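Local coordinates for tegument protein UL51 (Human herpesvirus 1, PDB 6T5A) that probably takes part in virus egress from the perinuclear space and in secondary envelopment of cytoplasmic capsids at membranes derived from the trans-Golgi network, at residues N75-L79 / H98-R103. The protein carries 1 engineered substitution. Residues are numbered along the deposited sequence; the frame is centred on the assembly and turned at random.
Sequences NLERL and HQDKMR
Leu76 and Leu79, one turn apart on helix 63-82, reach across to Gln99 and Met102 of helix 94-117, and these four side chains make up the tightly packed part of the contact. The isopropyl end of Leu76 enters between Gln99, Met102 and Arg103: its CG lies 3.9 Å from Met102 CB, while its CD2 comes within 3.7 Å of the Gln99 carbonyl O. Arg103 meets this leucine through the aliphatic part of its chain, which crosses it at about a right angle with CG 3.9 Å from Leu76 CD2. Both methyls of Leu79 lie against His98 CB, CD2 at 3.8 Å, and CD1 also touches the backbone N and the CG of Gln99.

Towards solvent the packing gives way to polar contacts on two flanks. On one, the bent chain of Met102 (chi2 -62°) brings SD up to the CB and amide nitrogen of Asn75, whose ND2 gives it a nearly straight but weak N-H...S hydrogen bond of 3.4 Å. On the other, a water bridges the helices, donating to the Leu76 carbonyl O and accepting from NE2 of the extended Gln99 side chain, each at 2.8 Å. The side chain of His98, an exposed residue, crosses Leu79 at about a right angle, and its imidazole turns away from the leucine.

With the segment axes 9.8 Å apart and their directions 162° from each other, the arrangement is that of an antiparallel helical hairpin, its apolar seam flanked by polar groups, within the UL51 family region.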
ATOM      1  N   ASN A  75     -53.508  23.107   3.111  1.00 31.14           N
ATOM      2  CA  ASN A  75     -54.486  24.183   3.320  1.00 31.56           C
ATOM      3  C   ASN A  75     -54.886  24.827   2.011  1.00 36.59           C
ATOM      4  O   ASN A  75     -56.058  25.097   1.826  1.00 37.99           O
ATOM      5  CB  ASN A  75     -54.004  25.223   4.333  1.00 31.39           C
ATOM      6  CG  ASN A  75     -54.009  24.733   5.756  1.00 59.63           C
ATOM      7  OD1 ASN A  75     -54.580  23.702   6.081  1.00 59.76           O
ATOM      8  ND2 ASN A  75     -53.362  25.462   6.646  1.00 53.43           N
ATOM      9  N   LEU A  76     -53.937  25.009   1.083  1.00 33.67           N
ATOM     10  CA  LEU A  76     -54.218  25.553  -0.253  1.00 32.99           C
ATOM     11  C   LEU A  76     -55.146  24.629  -1.047  1.00 37.88           C
ATOM     12  O   LEU A  76     -56.078  25.111  -1.687  1.00 36.85           O
ATOM     13  CB  LEU A  76     -52.915  25.853  -1.019  1.00 32.31           C
ATOM     14  CG  LEU A  76     -52.199  27.147  -0.580  1.00 35.69           C
ATOM     15  CD1 LEU A  76     -50.785  27.215  -1.098  1.00 34.93           C
ATOM     16  CD2 LEU A  76     -52.985  28.405  -0.983  1.00 36.05           C
ATOM     17  N   GLU A  77     -54.926  23.300  -0.960  1.00 36.44           N
ATOM     18  CA  GLU A  77     -55.781  22.308  -1.624  1.00 36.03           C
ATOM     19  C   GLU A  77     -57.192  22.327  -1.011  1.00 39.42           C
ATOM     20  O   GLU A  77     -58.175  22.288  -1.753  1.00 40.25           O
ATOM     21  CB  GLU A  77     -55.166  20.905  -1.522  1.00 37.39           C
ATOM     22  CG  GLU A  77     -55.961  19.876  -2.303  1.00 44.88           C
ATOM     23  CD  GLU A  77     -55.604  18.438  -1.995  1.00 54.16           C
ATOM     24  OE1 GLU A  77     -54.465  18.025  -2.305  1.00 44.84           O
ATOM     25  OE2 GLU A  77     -56.474  17.721  -1.453  1.00 44.01           O
ATOM     26  N   ARG A  78     -57.292  22.423   0.337  1.00 34.68           N
ATOM     27  CA  ARG A  78     -58.579  22.483   1.042  1.00 34.55           C
ATOM     28  C   ARG A  78     -59.377  23.736   0.640  1.00 41.17           C
ATOM     29  O   ARG A  78     -60.600  23.659   0.462  1.00 40.73           O
ATOM     30  CB  ARG A  78     -58.378  22.440   2.563  1.00 34.92           C
ATOM     31  CG  ARG A  78     -58.048  21.047   3.079  1.00 38.42           C
ATOM     32  CD  ARG A  78     -57.620  21.040   4.536  1.00 39.42           C
ATOM     33  NE  ARG A  78     -57.484  19.658   5.006  1.00 41.37           N
ATOM     34  CZ  ARG A  78     -57.231  19.298   6.259  1.00 47.34           C
ATOM     35  NH1 ARG A  78     -57.042  20.217   7.198  1.00 34.06           N
ATOM     36  NH2 ARG A  78     -57.148  18.018   6.581  1.00 36.67           N
ATOM     37  N   LEU A  79     -58.679  24.875   0.476  1.00 39.27           N
ATOM     38  CA  LEU A  79     -59.299  26.139   0.077  1.00 41.45           C
ATOM     39  C   LEU A  79     -59.818  26.080  -1.359  1.00 48.43           C
ATOM     40  O   LEU A  79     -60.913  26.586  -1.631  1.00 48.69           O
ATOM     41  CB  LEU A  79     -58.329  27.317   0.254  1.00 42.07           C
ATOM     42  CG  LEU A  79     -58.058  27.752   1.710  1.00 47.06           C
ATOM     43  CD1 LEU A  79     -56.711  28.484   1.838  1.00 46.75           C
ATOM     44  CD2 LEU A  79     -59.219  28.589   2.279  1.00 49.07           C
ATOM     45  N   HIS A  98     -57.227  34.137   2.627  1.00 38.95           N
ATOM     46  CA  HIS A  98     -56.691  32.903   3.227  1.00 39.71           C
ATOM     47  C   HIS A  98     -55.602  32.302   2.344  1.00 40.43           C
ATOM     48  O   HIS A  98     -54.555  31.935   2.857  1.00 38.88           O
ATOM     49  CB  HIS A  98     -57.800  31.871   3.466  1.00 42.34           C
ATOM     50  CG  HIS A  98     -58.690  32.200   4.617  1.00 47.88           C
ATOM     51  ND1 HIS A  98     -58.220  32.190   5.927  1.00 50.85           N
ATOM     52  CD2 HIS A  98     -60.010  32.500   4.626  1.00 51.12           C
ATOM     53  CE1 HIS A  98     -59.259  32.516   6.681  1.00 51.00           C
ATOM     54  NE2 HIS A  98     -60.357  32.714   5.942  1.00 51.51           N
ATOM     55  N   GLN A  99     -55.848  32.221   1.012  1.00 37.00           N
ATOM     56  CA  GLN A  99     -54.886  31.708   0.042  1.00 36.83           C
ATOM     57  C   GLN A  99     -53.597  32.522   0.061  1.00 42.41           C
ATOM     58  O   GLN A  99     -52.521  31.926   0.057  1.00 42.87           O
ATOM     59  CB  GLN A  99     -55.475  31.673  -1.373  1.00 37.26           C
ATOM     60  CG  GLN A  99     -56.583  30.634  -1.550  1.00 39.96           C
ATOM     61  CD  GLN A  99     -57.257  30.768  -2.900  1.00 60.19           C
ATOM     62  OE1 GLN A  99     -57.433  31.869  -3.436  1.00 60.56           O
ATOM     63  NE2 GLN A  99     -57.662  29.652  -3.480  1.00 46.21           N
ATOM     64  N   ASP A 100     -53.700  33.869   0.145  1.00 38.90           N
ATOM     65  CA  ASP A 100     -52.530  34.755   0.211  1.00 39.17           C
ATOM     66  C   ASP A 100     -51.670  34.459   1.440  1.00 40.48           C
ATOM     67  O   ASP A 100     -50.455  34.407   1.321  1.00 38.17           O
ATOM     68  CB  ASP A 100     -52.933  36.244   0.162  1.00 41.63           C
ATOM     69  CG  ASP A 100     -51.738  37.186   0.252  1.00 56.75           C
ATOM     70  OD1 ASP A 100     -51.055  37.383  -0.775  1.00 60.93           O
ATOM     71  OD2 ASP A 100     -51.468  37.700   1.362  1.00 59.29           O
ATOM     72  N   LYS A 101     -52.303  34.245   2.609  1.00 37.55           N
ATOM     73  CA  LYS A 101     -51.620  33.935   3.866  1.00 37.49           C
ATOM     74  C   LYS A 101     -50.851  32.601   3.771  1.00 40.14           C
ATOM     75  O   LYS A 101     -49.707  32.518   4.221  1.00 39.84           O
ATOM     76  CB  LYS A 101     -52.633  33.895   5.018  1.00 40.52           C
ATOM     77  CG  LYS A 101     -52.011  33.782   6.409  1.00 62.79           C
ATOM     78  CD  LYS A 101     -53.084  33.677   7.497  1.00 76.45           C
ATOM     79  CE  LYS A 101     -52.516  33.605   8.901  1.00 87.61           C
ATOM     80  NZ  LYS A 101     -51.896  32.284   9.198  1.00 97.99           N
ATOM     81  N   MET A 102     -51.487  31.565   3.192  1.00 36.02           N
ATOM     82  CA  MET A 102     -50.881  30.247   3.028  1.00 35.88           C
ATOM     83  C   MET A 102     -49.747  30.269   2.023  1.00 40.61           C
ATOM     84  O   MET A 102     -48.720  29.610   2.253  1.00 38.37           O
ATOM     85  CB  MET A 102     -51.932  29.176   2.693  1.00 37.76           C
ATOM     86  CG  MET A 102     -52.868  28.871   3.851  1.00 41.14           C
ATOM     87  SD  MET A 102     -51.977  28.220   5.287  1.00 45.72           S
ATOM     88  CE  MET A 102     -52.067  29.624   6.423  1.00 42.75           C
ATOM     89  N   ARG A 103     -49.926  31.040   0.920  1.00 38.57           N
ATOM     90  CA  ARG A 103     -48.909  31.204  -0.125  1.00 39.34           C
ATOM     91  C   ARG A 103     -47.676  31.911   0.425  1.00 42.78           C
ATOM     92  O   ARG A 103     -46.563  31.480   0.141  1.00 41.40           O
ATOM     93  CB  ARG A 103     -49.454  31.933  -1.364  1.00 40.02           C
ATOM     94  CG  ARG A 103     -50.359  31.062  -2.215  1.00 51.95           C
ATOM     95  CD  ARG A 103     -50.705  31.716  -3.541  1.00 67.47           C
ATOM     96  NE  ARG A 103     -51.790  31.006  -4.223  1.00 75.68           N
ATOM     97  CZ  ARG A 103     -52.952  31.555  -4.557  1.00 87.50           C
ATOM     98  NH1 ARG A 103     -53.189  32.836  -4.299  1.00 69.44           N
ATOM     99  NH2 ARG A 103     -53.882  30.833  -5.172  1.00 75.78           N
TER
HETATM  100  O   HOH W   1     -55.872  27.521  -3.026  1.00 39.83           O